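Local coordinates for protein oxygen-independent coproporphyrinogen III oxidase (Escherichia coli, PDB 1OLT) that catalyses the anaerobic, S-adenosylmethionine-dependent oxidative decarboxylation of two propionate groups of coproporphyrinogen III, giving protoporphyrinogen IX in heme biosynthesis, at residues Q39-A44 against A97-G102; I144-R149 against F192-H197; E231-R236 against S280-I285. All coordinates share one frame; numbering follows the deposited sequence.

Contact 1 of 3, residues Q39-A44 against A97-G102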
loop_
_atom_site.group_PDB
_atom_site.type_symbol
_atom_site.label_atom_id
_atom_site.label_comp_id
_atom_site.label_asym_id
_atom_site.label_seq_id
_atom_site.Cartn_x
_atom_site.Cartn_y
_atom_site.Cartn_z
ATOM N N GLN A 39 -20.872 12.061 -13.038
ATOM C CA GLN A 39 -22.057 11.953 -12.241
ATOM C C GLN A 39 -21.889 10.767 -11.263
ATOM O O GLN A 39 -22.343 10.817 -10.124
ATOM C CB GLN A 39 -23.356 11.910 -13.146
ATOM C CG GLN A 39 -23.613 13.264 -13.919
ATOM C CD GLN A 39 -23.674 14.497 -12.993
ATOM O OE1 GLN A 39 -24.519 14.542 -12.096
ATOM N NE2 GLN A 39 -22.790 15.480 -13.212
ATOM N N ALA A 40 -21.291 9.673 -11.741
ATOM C CA ALA A 40 -21.194 8.469 -10.912
ATOM C C ALA A 40 -20.374 8.840 -9.726
ATOM O O ALA A 40 -20.649 8.431 -8.615
ATOM C CB ALA A 40 -20.532 7.319 -11.677
ATOM N N PHE A 41 -19.385 9.704 -9.952
ATOM C CA PHE A 41 -18.540 10.140 -8.885
ATOM C C PHE A 41 -19.338 10.942 -7.862
ATOM O O PHE A 41 -19.185 10.776 -6.652
ATOM C CB PHE A 41 -17.342 10.983 -9.441
ATOM C CG PHE A 41 -16.386 11.377 -8.431
ATOM C CD1 PHE A 41 -15.436 10.494 -8.008
ATOM C CD2 PHE A 41 -16.418 12.633 -7.868
ATOM C CE1 PHE A 41 -14.489 10.853 -7.040
ATOM C CE2 PHE A 41 -15.479 13.017 -6.877
ATOM C CZ PHE A 41 -14.524 12.138 -6.470
ATOM N N LEU A 42 -20.146 11.855 -8.348
ATOM C CA LEU A 42 -20.933 12.679 -7.438
ATOM C C LEU A 42 -21.955 11.822 -6.663
ATOM O O LEU A 42 -22.143 12.056 -5.484
ATOM C CB LEU A 42 -21.628 13.785 -8.191
ATOM C CG LEU A 42 -20.642 14.770 -8.839
ATOM C CD1 LEU A 42 -21.480 15.818 -9.589
ATOM C CD2 LEU A 42 -19.759 15.452 -7.851
ATOM N N GLN A 43 -22.570 10.836 -7.314
ATOM C CA GLN A 43 -23.465 9.901 -6.607
ATOM C C GLN A 43 -22.707 9.136 -5.530
ATOM O O GLN A 43 -23.257 8.880 -4.462
ATOM C CB GLN A 43 -24.089 8.886 -7.563
ATOM C CG GLN A 43 -25.152 9.435 -8.440
ATOM C CD GLN A 43 -25.869 8.310 -9.292
ATOM O OE1 GLN A 43 -25.639 7.100 -9.060
ATOM N NE2 GLN A 43 -26.728 8.721 -10.253
ATOM N N ALA A 44 -21.419 8.807 -5.784
ATOM C CA ALA A 44 -20.618 8.087 -4.800
ATOM C C ALA A 44 -20.356 8.965 -3.585
ATOM O O ALA A 44 -20.436 8.516 -2.425
ATOM C CB ALA A 44 -19.312 7.635 -5.402
ATOM N N ALA A 97 -12.656 19.665 -3.009
ATOM C CA ALA A 97 -12.868 19.839 -1.584
ATOM C C ALA A 97 -14.243 20.346 -1.109
ATOM O O ALA A 97 -14.705 19.875 -0.062
ATOM C CB ALA A 97 -11.753 20.660 -0.983
ATOM N N PRO A 98 -14.918 21.272 -1.809
ATOM C CA PRO A 98 -16.271 21.654 -1.390
ATOM C C PRO A 98 -17.268 20.492 -1.376
ATOM O O PRO A 98 -18.228 20.559 -0.640
ATOM C CB PRO A 98 -16.702 22.740 -2.406
ATOM C CG PRO A 98 -15.386 23.276 -2.965
ATOM C CD PRO A 98 -14.437 22.083 -2.959
ATOM N N LEU A 99 -17.022 19.446 -2.155
ATOM C CA LEU A 99 -17.880 18.251 -2.144
ATOM C C LEU A 99 -17.831 17.535 -0.772
ATOM O O LEU A 99 -18.729 16.791 -0.424
ATOM C CB LEU A 99 -17.475 17.277 -3.247
ATOM C CG LEU A 99 -17.505 17.794 -4.682
ATOM C CD1 LEU A 99 -17.001 16.739 -5.562
ATOM C CD2 LEU A 99 -18.891 18.226 -5.107
ATOM N N PHE A 100 -16.782 17.807 0.000
ATOM C CA PHE A 100 -16.534 17.145 1.267
ATOM C C PHE A 100 -16.570 18.083 2.458
ATOM O O PHE A 100 -16.009 17.741 3.510
ATOM C CB PHE A 100 -15.132 16.441 1.185
ATOM C CG PHE A 100 -15.031 15.447 0.054
ATOM C CD1 PHE A 100 -15.501 14.116 0.208
ATOM C CD2 PHE A 100 -14.540 15.831 -1.165
ATOM C CE1 PHE A 100 -15.415 13.200 -0.856
ATOM C CE2 PHE A 100 -14.472 14.945 -2.232
ATOM C CZ PHE A 100 -14.913 13.620 -2.082
ATOM N N ALA A 101 -17.214 19.252 2.311
ATOM C CA ALA A 101 -17.255 20.286 3.365
ATOM C C ALA A 101 -17.761 19.808 4.732
ATOM O O ALA A 101 -17.310 20.309 5.775
ATOM C CB ALA A 101 -18.162 21.499 2.913
ATOM N N GLY A 102 -18.734 18.903 4.745
ATOM C CA GLY A 102 -19.183 18.329 6.030
ATOM C C GLY A 102 -18.310 17.204 6.667
ATOM O O GLY A 102 -18.638 16.687 7.698
#

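Contact 2 of 3, residues I144-R149 against F192-H197. With SAM (S-adenosylmethionine), chain C; SAM (S-adenosylmethionine), chain D.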
loop_
_atom_site.group_PDB
_atom_site.type_symbol
_atom_site.label_atom_id
_atom_site.label_comp_id
_atom_site.label_asym_id
_atom_site.label_seq_id
_atom_site.Cartn_x
_atom_site.Cartn_y
_atom_site.Cartn_z
ATOM N N ILE A 144 3.872 10.000 5.350
ATOM C CA ILE A 144 4.582 10.346 4.134
ATOM C C ILE A 144 5.672 9.293 3.914
ATOM O O ILE A 144 6.222 8.725 4.875
ATOM C CB ILE A 144 5.217 11.751 4.283
ATOM C CG1 ILE A 144 5.911 12.239 3.002
ATOM C CG2 ILE A 144 6.220 11.785 5.433
ATOM C CD1 ILE A 144 6.356 13.667 3.039
ATOM N N GLU A 145 5.986 9.070 2.644
ATOM C CA GLU A 145 7.109 8.245 2.229
ATOM C C GLU A 145 8.326 9.055 1.888
ATOM O O GLU A 145 8.229 10.142 1.320
ATOM C CB GLU A 145 6.685 7.388 1.048
ATOM C CG GLU A 145 5.369 6.644 1.325
ATOM C CD GLU A 145 4.997 5.622 0.308
ATOM O OE1 GLU A 145 5.906 4.797 -0.044
ATOM O OE2 GLU A 145 3.790 5.630 -0.124
ATOM N N VAL A 146 9.497 8.518 2.219
ATOM C CA VAL A 146 10.737 9.292 2.239
ATOM C C VAL A 146 11.817 8.478 1.561
ATOM O O VAL A 146 12.048 7.348 1.935
ATOM C CB VAL A 146 11.203 9.588 3.694
ATOM C CG1 VAL A 146 12.516 10.366 3.667
ATOM C CG2 VAL A 146 10.161 10.393 4.438
ATOM N N ASP A 147 12.479 9.058 0.581
ATOM C CA ASP A 147 13.694 8.470 -0.012
ATOM C C ASP A 147 14.906 9.007 0.796
ATOM O O ASP A 147 15.093 10.225 0.905
ATOM C CB ASP A 147 13.761 8.963 -1.456
ATOM C CG ASP A 147 15.033 8.564 -2.191
ATOM O OD1 ASP A 147 15.720 7.593 -1.809
ATOM O OD2 ASP A 147 15.372 9.190 -3.233
ATOM N N PRO A 148 15.740 8.136 1.363
ATOM C CA PRO A 148 16.835 8.609 2.231
ATOM C C PRO A 148 18.116 9.013 1.417
ATOM O O PRO A 148 19.270 8.530 1.725
ATOM C CB PRO A 148 17.119 7.400 3.074
ATOM C CG PRO A 148 16.913 6.231 2.027
ATOM C CD PRO A 148 15.680 6.678 1.282
ATOM N N ARG A 149 17.913 9.777 0.369
ATOM C CA ARG A 149 18.968 10.315 -0.498
ATOM C C ARG A 149 18.591 11.745 -0.812
ATOM O O ARG A 149 17.418 12.079 -0.825
ATOM C CB ARG A 149 19.052 9.547 -1.790
ATOM C CG ARG A 149 19.571 8.178 -1.647
ATOM C CD ARG A 149 19.509 7.389 -2.958
ATOM N NE ARG A 149 18.115 7.098 -3.335
ATOM C CZ ARG A 149 17.710 6.748 -4.534
ATOM N NH1 ARG A 149 18.584 6.562 -5.517
ATOM N NH2 ARG A 149 16.413 6.505 -4.750
ATOM N N PHE A 192 20.778 5.255 8.846
ATOM C CA PHE A 192 20.697 5.113 10.308
ATOM C C PHE A 192 20.475 6.475 10.974
ATOM O O PHE A 192 19.643 6.598 11.887
ATOM C CB PHE A 192 21.973 4.497 10.868
ATOM C CG PHE A 192 21.937 3.002 10.885
ATOM C CD1 PHE A 192 22.019 2.293 9.687
ATOM C CD2 PHE A 192 21.835 2.303 12.084
ATOM C CE1 PHE A 192 21.957 0.907 9.649
ATOM C CE2 PHE A 192 21.771 0.918 12.070
ATOM C CZ PHE A 192 21.806 0.202 10.843
ATOM N N ALA A 193 21.203 7.505 10.516
ATOM C CA ALA A 193 21.010 8.830 11.101
ATOM C C ALA A 193 19.574 9.339 10.917
ATOM O O ALA A 193 18.967 9.903 11.808
ATOM C CB ALA A 193 22.010 9.854 10.495
ATOM N N LEU A 194 19.047 9.140 9.741
ATOM C CA LEU A 194 17.752 9.636 9.410
ATOM C C LEU A 194 16.678 8.949 10.235
ATOM O O LEU A 194 15.823 9.613 10.821
ATOM C CB LEU A 194 17.493 9.404 7.931
ATOM C CG LEU A 194 16.364 10.142 7.242
ATOM C CD1 LEU A 194 16.553 11.625 7.255
ATOM C CD2 LEU A 194 16.253 9.631 5.775
ATOM N N LEU A 195 16.726 7.618 10.307
ATOM C CA LEU A 195 15.690 6.889 11.066
ATOM C C LEU A 195 15.792 7.134 12.554
ATOM O O LEU A 195 14.768 7.328 13.232
ATOM C CB LEU A 195 15.698 5.396 10.692
ATOM C CG LEU A 195 14.573 4.558 11.286
ATOM C CD1 LEU A 195 14.184 3.425 10.279
ATOM C CD2 LEU A 195 14.973 3.923 12.687
ATOM N N ASN A 196 16.992 7.166 13.085
ATOM C CA ASN A 196 17.151 7.479 14.486
ATOM C C ASN A 196 16.746 8.951 14.861
ATOM O O ASN A 196 16.198 9.192 15.911
ATOM C CB ASN A 196 18.553 7.078 14.940
ATOM C CG ASN A 196 18.694 5.523 15.077
ATOM O OD1 ASN A 196 19.499 4.890 14.389
ATOM N ND2 ASN A 196 17.846 4.921 15.948
ATOM N N HIS A 197 16.957 9.900 13.966
ATOM C CA HIS A 197 16.484 11.244 14.152
ATOM C C HIS A 197 14.917 11.277 14.118
ATOM O O HIS A 197 14.282 12.002 14.922
ATOM C CB HIS A 197 17.088 12.211 13.076
ATOM C CG HIS A 197 16.755 13.650 13.298
ATOM N ND1 HIS A 197 16.924 14.274 14.520
ATOM C CD2 HIS A 197 16.248 14.581 12.469
ATOM C CE1 HIS A 197 16.543 15.535 14.421
ATOM N NE2 HIS A 197 16.119 15.735 13.185
HETATM N N SAM C . 10.265 7.003 -3.419
HETATM C CA SAM C . 10.631 6.575 -2.076
HETATM C C SAM C . 11.792 5.574 -2.030
HETATM O O SAM C . 12.087 4.916 -3.087
HETATM O OXT SAM C . 12.395 5.543 -0.977
HETATM C CB SAM C . 9.375 5.906 -1.484
HETATM C CG SAM C . 9.078 4.447 -1.703
HETATM S SD SAM C . 8.574 3.988 -3.341
HETATM C CE SAM C . 7.190 5.070 -3.722
HETATM C "C5'" SAM C . 7.441 2.539 -2.977
HETATM C "C4'" SAM C . 8.056 1.107 -2.794
HETATM O "O4'" SAM C . 7.702 0.189 -3.821
HETATM C "C3'" SAM C . 9.566 1.085 -2.842
HETATM O "O3'" SAM C . 10.190 1.618 -1.668
HETATM C "C2'" SAM C . 9.888 -0.380 -3.162
HETATM O "O2'" SAM C . 10.126 -1.124 -1.968
HETATM C "C1'" SAM C . 8.618 -0.884 -3.802
HETATM N N9 SAM C . 8.789 -1.332 -5.170
HETATM C C8 SAM C . 8.937 -0.500 -6.250
HETATM N N7 SAM C . 9.038 -1.237 -7.352
HETATM C C5 SAM C . 8.933 -2.552 -6.981
HETATM C C6 SAM C . 8.960 -3.756 -7.705
HETATM N N6 SAM C . 9.092 -3.804 -9.031
HETATM N N1 SAM C . 8.829 -4.925 -7.010
HETATM C C2 SAM C . 8.683 -4.907 -5.618
HETATM N N3 SAM C . 8.647 -3.750 -4.916
HETATM C C4 SAM C . 8.783 -2.596 -5.600
HETATM N N SAM D . 2.714 -0.773 -5.346
HETATM C CA SAM D . 3.992 -1.326 -4.862
HETATM C C SAM D . 4.271 -2.725 -5.452
HETATM O O SAM D . 5.286 -3.001 -6.120
HETATM O OXT SAM D . 3.486 -3.688 -5.320
HETATM C CB SAM D . 4.017 -1.345 -3.310
HETATM C CG SAM D . 4.032 0.053 -2.614
HETATM S SD SAM D . 2.463 0.524 -1.810
HETATM C CE SAM D . 2.786 0.078 -0.065
HETATM C "C5'" SAM D . 2.354 2.346 -1.639
HETATM C "C4'" SAM D . 2.324 3.038 -2.992
HETATM O "O4'" SAM D . 1.097 2.673 -3.604
HETATM C "C3'" SAM D . 2.300 4.569 -2.925
HETATM O "O3'" SAM D . 3.584 5.101 -2.655
HETATM C "C2'" SAM D . 1.695 4.868 -4.269
HETATM O "O2'" SAM D . 2.645 4.663 -5.280
HETATM C "C1'" SAM D . 0.608 3.784 -4.379
HETATM N N9 SAM D . -0.663 4.207 -3.820
HETATM C C8 SAM D . -1.052 4.163 -2.528
HETATM N N7 SAM D . -2.336 4.691 -2.435
HETATM C C5 SAM D . -2.725 5.045 -3.631
HETATM C C6 SAM D . -3.876 5.619 -4.095
HETATM N N6 SAM D . -4.917 5.896 -3.328
HETATM N N1 SAM D . -3.938 5.881 -5.417
HETATM C C2 SAM D . -2.920 5.598 -6.245
HETATM N N3 SAM D . -1.775 5.061 -5.802
HETATM C C4 SAM D . -1.688 4.780 -4.509
#

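Contact 3 of 3, residues E231-R236 against S280-I285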
loop_
_atom_site.group_PDB
_atom_site.type_symbol
_atom_site.label_atom_id
_atom_site.label_comp_id
_atom_site.label_asym_id
_atom_site.label_seq_id
_atom_site.Cartn_x
_atom_site.Cartn_y
_atom_site.Cartn_z
ATOM N N GLU A 231 19.693 -4.045 13.718
ATOM C CA GLU A 231 20.385 -2.958 14.410
ATOM C C GLU A 231 19.697 -1.564 14.130
ATOM O O GLU A 231 19.742 -0.699 14.965
ATOM C CB GLU A 231 21.878 -2.945 14.011
ATOM C CG GLU A 231 22.600 -4.314 14.184
ATOM C CD GLU A 231 23.963 -4.403 13.441
ATOM O OE1 GLU A 231 24.084 -3.910 12.305
ATOM O OE2 GLU A 231 24.922 -4.966 13.989
ATOM N N LEU A 232 19.032 -1.402 12.990
ATOM C CA LEU A 232 18.320 -0.150 12.654
ATOM C C LEU A 232 17.035 -0.011 13.415
ATOM O O LEU A 232 16.595 1.098 13.744
ATOM C CB LEU A 232 18.075 -0.154 11.149
ATOM C CG LEU A 232 17.359 0.959 10.476
ATOM C CD1 LEU A 232 18.292 2.198 10.544
ATOM C CD2 LEU A 232 17.029 0.546 9.023
ATOM N N ASN A 233 16.426 -1.162 13.730
ATOM C CA ASN A 233 15.225 -1.238 14.570
ATOM C C ASN A 233 14.041 -0.373 14.110
ATOM O O ASN A 233 13.573 0.481 14.865
ATOM C CB ASN A 233 15.635 -0.901 16.006
ATOM C CG ASN A 233 14.517 -1.062 16.998
ATOM O OD1 ASN A 233 13.640 -1.889 16.815
ATOM N ND2 ASN A 233 14.574 -0.309 18.087
ATOM N N PRO A 234 13.519 -0.607 12.909
ATOM C CA PRO A 234 12.303 0.043 12.466
ATOM C C PRO A 234 11.140 -0.493 13.246
ATOM O O PRO A 234 11.236 -1.599 13.781
ATOM C CB PRO A 234 12.171 -0.376 10.984
ATOM C CG PRO A 234 12.891 -1.622 10.864
ATOM C CD PRO A 234 14.011 -1.582 11.919
ATOM N N ASP A 235 10.047 0.257 13.291
ATOM C CA ASP A 235 8.833 -0.199 13.924
ATOM C C ASP A 235 8.087 -1.242 13.056
ATOM O O ASP A 235 7.435 -2.143 13.597
ATOM C CB ASP A 235 7.900 0.965 14.237
ATOM C CG ASP A 235 8.536 1.964 15.166
ATOM O OD1 ASP A 235 9.144 1.522 16.182
ATOM O OD2 ASP A 235 8.513 3.180 14.945
ATOM N N ARG A 236 8.235 -1.137 11.747
ATOM C CA ARG A 236 7.489 -1.960 10.813
ATOM C C ARG A 236 8.370 -2.171 9.595
ATOM O O ARG A 236 9.214 -1.316 9.272
ATOM C CB ARG A 236 6.190 -1.284 10.317
ATOM C CG ARG A 236 5.080 -1.091 11.264
ATOM C CD ARG A 236 3.950 -0.138 10.691
ATOM N NE ARG A 236 2.845 -0.012 11.652
ATOM C CZ ARG A 236 1.792 0.810 11.547
ATOM N NH1 ARG A 236 1.619 1.586 10.483
ATOM N NH2 ARG A 236 0.881 0.814 12.509
ATOM N N SER A 280 13.472 -11.490 15.900
ATOM C CA SER A 280 13.763 -10.091 16.181
ATOM C C SER A 280 12.594 -9.290 16.808
ATOM O O SER A 280 12.727 -8.091 17.014
ATOM C CB SER A 280 14.236 -9.365 14.931
ATOM O OG SER A 280 15.392 -10.014 14.459
ATOM N N GLY A 281 11.466 -9.981 17.071
ATOM C CA GLY A 281 10.322 -9.393 17.724
ATOM C C GLY A 281 9.310 -8.811 16.785
ATOM O O GLY A 281 8.509 -8.031 17.200
ATOM N N TYR A 282 9.350 -9.156 15.509
ATOM C CA TYR A 282 8.299 -8.688 14.589
ATOM C C TYR A 282 7.226 -9.811 14.295
ATOM O O TYR A 282 7.568 -10.963 14.003
ATOM C CB TYR A 282 8.893 -8.198 13.307
ATOM C CG TYR A 282 9.826 -7.020 13.443
ATOM C CD1 TYR A 282 9.335 -5.729 13.573
ATOM C CD2 TYR A 282 11.219 -7.220 13.512
ATOM C CE1 TYR A 282 10.222 -4.635 13.720
ATOM C CE2 TYR A 282 12.100 -6.176 13.633
ATOM C CZ TYR A 282 11.603 -4.869 13.755
ATOM O OH TYR A 282 12.512 -3.839 13.852
ATOM N N GLN A 283 5.952 -9.482 14.438
ATOM C CA GLN A 283 4.863 -10.367 13.974
ATOM C C GLN A 283 4.696 -10.249 12.449
ATOM O O GLN A 283 4.637 -9.121 11.908
ATOM C CB GLN A 283 3.566 -9.926 14.657
ATOM C CG GLN A 283 2.559 -11.003 14.910
ATOM C CD GLN A 283 1.323 -10.454 15.638
ATOM O OE1 GLN A 283 1.440 -9.806 16.688
ATOM N NE2 GLN A 283 0.151 -10.674 15.057
ATOM N N PHE A 284 4.635 -11.376 11.746
ATOM C CA PHE A 284 4.206 -11.361 10.322
ATOM C C PHE A 284 2.669 -11.060 10.282
ATOM O O PHE A 284 1.873 -11.883 10.705
ATOM C CB PHE A 284 4.534 -12.696 9.625
ATOM C CG PHE A 284 4.155 -12.736 8.138
ATOM C CD1 PHE A 284 4.293 -11.627 7.324
ATOM C CD2 PHE A 284 3.681 -13.910 7.579
ATOM C CE1 PHE A 284 3.945 -11.651 5.999
ATOM C CE2 PHE A 284 3.332 -13.986 6.250
ATOM C CZ PHE A 284 3.462 -12.857 5.438
ATOM N N ILE A 285 2.282 -9.877 9.830
ATOM C CA ILE A 285 0.877 -9.470 9.782
ATOM C C ILE A 285 0.202 -10.146 8.570
ATOM O O ILE A 285 -0.862 -10.750 8.688
ATOM C CB ILE A 285 0.711 -7.953 9.651
ATOM C CG1 ILE A 285 1.459 -7.201 10.760
ATOM C CG2 ILE A 285 -0.790 -7.588 9.663
ATOM C CD1 ILE A 285 1.061 -7.633 12.171
#

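Contact 1 of 3, residues Q39-A44 against A97-G102
Leu42 and Leu99 meet methyl to methyl: Leu42 CD2 lies 3.8 Å from Leu99 CD1 and 4.0 Å from Leu99 CD2, so one methyl of the helix residue presses against the fork of the other leucine. The two side chains run at about a right angle to each other. Leu99 leaves its backbone toward the helix, whereas Leu42 starts out along the helix flank and comes nearer through its branched end. In both, CG stands anti to the carbonyl carbon (chi1 -64° in Leu42, -58° in Leu99), which turns each forked end toward the other leucine. Leucine suits this partly exposed boundary because its flexible, branched end offers two methyls for van der Waals contact.

The fold here is the radical SAM barrel. Residues 97-102 form a 3-10 turn and loop after helix 80-96, leading into strand 105-112 of a beta-alpha-beta crossover, and helix 38-45, which precedes strand 53-62, meets this loop.

The aromatic contact is looser and more deeply buried. Leu99 CD1 also approaches the ring edge of Phe41, 4.2 Å from Phe41 CE2 and near the ring plane. Phe41 shares two neighbours with Phe100, since both touch Leu322 of strand 320-324 and Ile332 of strand 329-332.

Backbone bonding stays within each segment. Gln43 N binds Gln39 O at 2.8 Å in the helix, and Phe100 N closes on Ala97 O at 2.9 Å in the tighter 3-10 turn.

Contact 2 of 3, residues I144-R149 against F192-H197
In the parallel radical SAM barrel, the end of strand 140-146 and the turn after it pack through Val146 and Pro148 against Leu194 of the outer helix 188-200. The chain bends sharply at Pro148 in an inverse gamma turn, closed by a weak Arg149 N to Asp147 O bond; proline's fixed phi suits such a bend, and its ring gives the helix an apolar surface. Pro148 CB meets Leu194 CD2 at 3.6 Å, and the same methyl lies a looser 4.4 Å from Val146 CG1. With CG anti to its backbone N (chi1 -164°), Leu194 brings CD2 up to the proline; Met169 and Leu156 continue this apolar layer.

The other side of the strand end is polar and faces the cofactors. Glu145 OE2 accepts a 2.6 Å hydrogen bond from SAM (chain D) O3', and His109 NE2 also bonds to this oxygen. Asp147 sends its CB away from the helix, and its CA lies 3.3 Å from the carboxylate OXT of the SAM in chain C. Arg149, which touches the iron-sulfur cluster, grips Asp147 OD1 side-on: NE bonds to it at 2.9 Å on the syn lone pair, while NH2 reaches the same oxygen from above the carboxylate plane.

The twofold grip fixes how the guanidinium is turned next to the cluster. Its positive charge probably also eases the closeness of Asp147 to the SAM carboxylate, whereas between the two segments the contact is purely hydrocarbon.

Contact 3 of 3, residues E231-R236 against S280-I285
Asn233 and Pro234 receive the phenol end of Tyr282 where the chain leaves helix 219-232. Asn233 is the first residue past the helix and has positive phi (54°), a conformation that asparagine tolerates better than most residues. Its OD1 lies 3.7 Å from Tyr282 OH, a loose approach, while its carbonyl O accepts a hydrogen bond from Arg199.

Pro234 carries the main contact. Tyr282 OH donates a short 2.6 Å hydrogen bond to Pro234 O, lying in the carbonyl plane at a C=O...donor angle of 146°. The hydroxyl also touches the pyrrolidine ring, 3.3 Å from Pro234 CD, and the two side chains meet at about a right angle. The acceptor is a backbone oxygen; what proline itself brings is a rigid ring that restricts phi and sets an apolar CD beside the phenol. Tyr282 gets there because its CG is anti to its own carbonyl carbon (chi1 -62°), which sends the long ring across to residues 233-235.

At Asp235 the backbone meets the tyrosine edge-on, with Asp235 O in the ring plane and 3.7 Å from Tyr282 CE1. Asp235 and Arg236 both start out away from residues 280-285. The aspartate forms a salt bridge with Arg292 and accepts a bond from Thr206 N, and the arginine pairs with Asp295 and Glu296.

Arg236 opens strand 236-241, which runs parallel to strand 207-212 and antiparallel to 289-291; the latter pairs in turn with 283-286. Just before this terminal hairpin, Gly281 ends helix 263-279 in a Schellman motif with positive phi, a backbone that glycine adopts readily. Tyr282 thus spans from the start of the hairpin, against Phe290, to the turn that follows helix 219-232, whose Leu232 packs on helix 188-200.

Overall arrangement
Contact 2 is buried beside the cofactors, whereas contacts 1 and 3 are only partly buried. Contacts 2 and 3 are neighbours, their centres about 16 Å apart: both reach the same sheet, and they touch where Leu195 CD2 lies 3.4 Å from Leu232 O, joining helices 188-200 and 219-232. Contact 1 stands apart, its centre about 36 Å from that of contact 2 and on the opposite side of the chain's centre from contact 3. Across their segments, contacts 1 and 2 are purely apolar, but contact 2 adds a polar cofactor-facing side. Contact 3, where the curved sheet ends, relies instead on a phenol-to-carbonyl hydrogen bond.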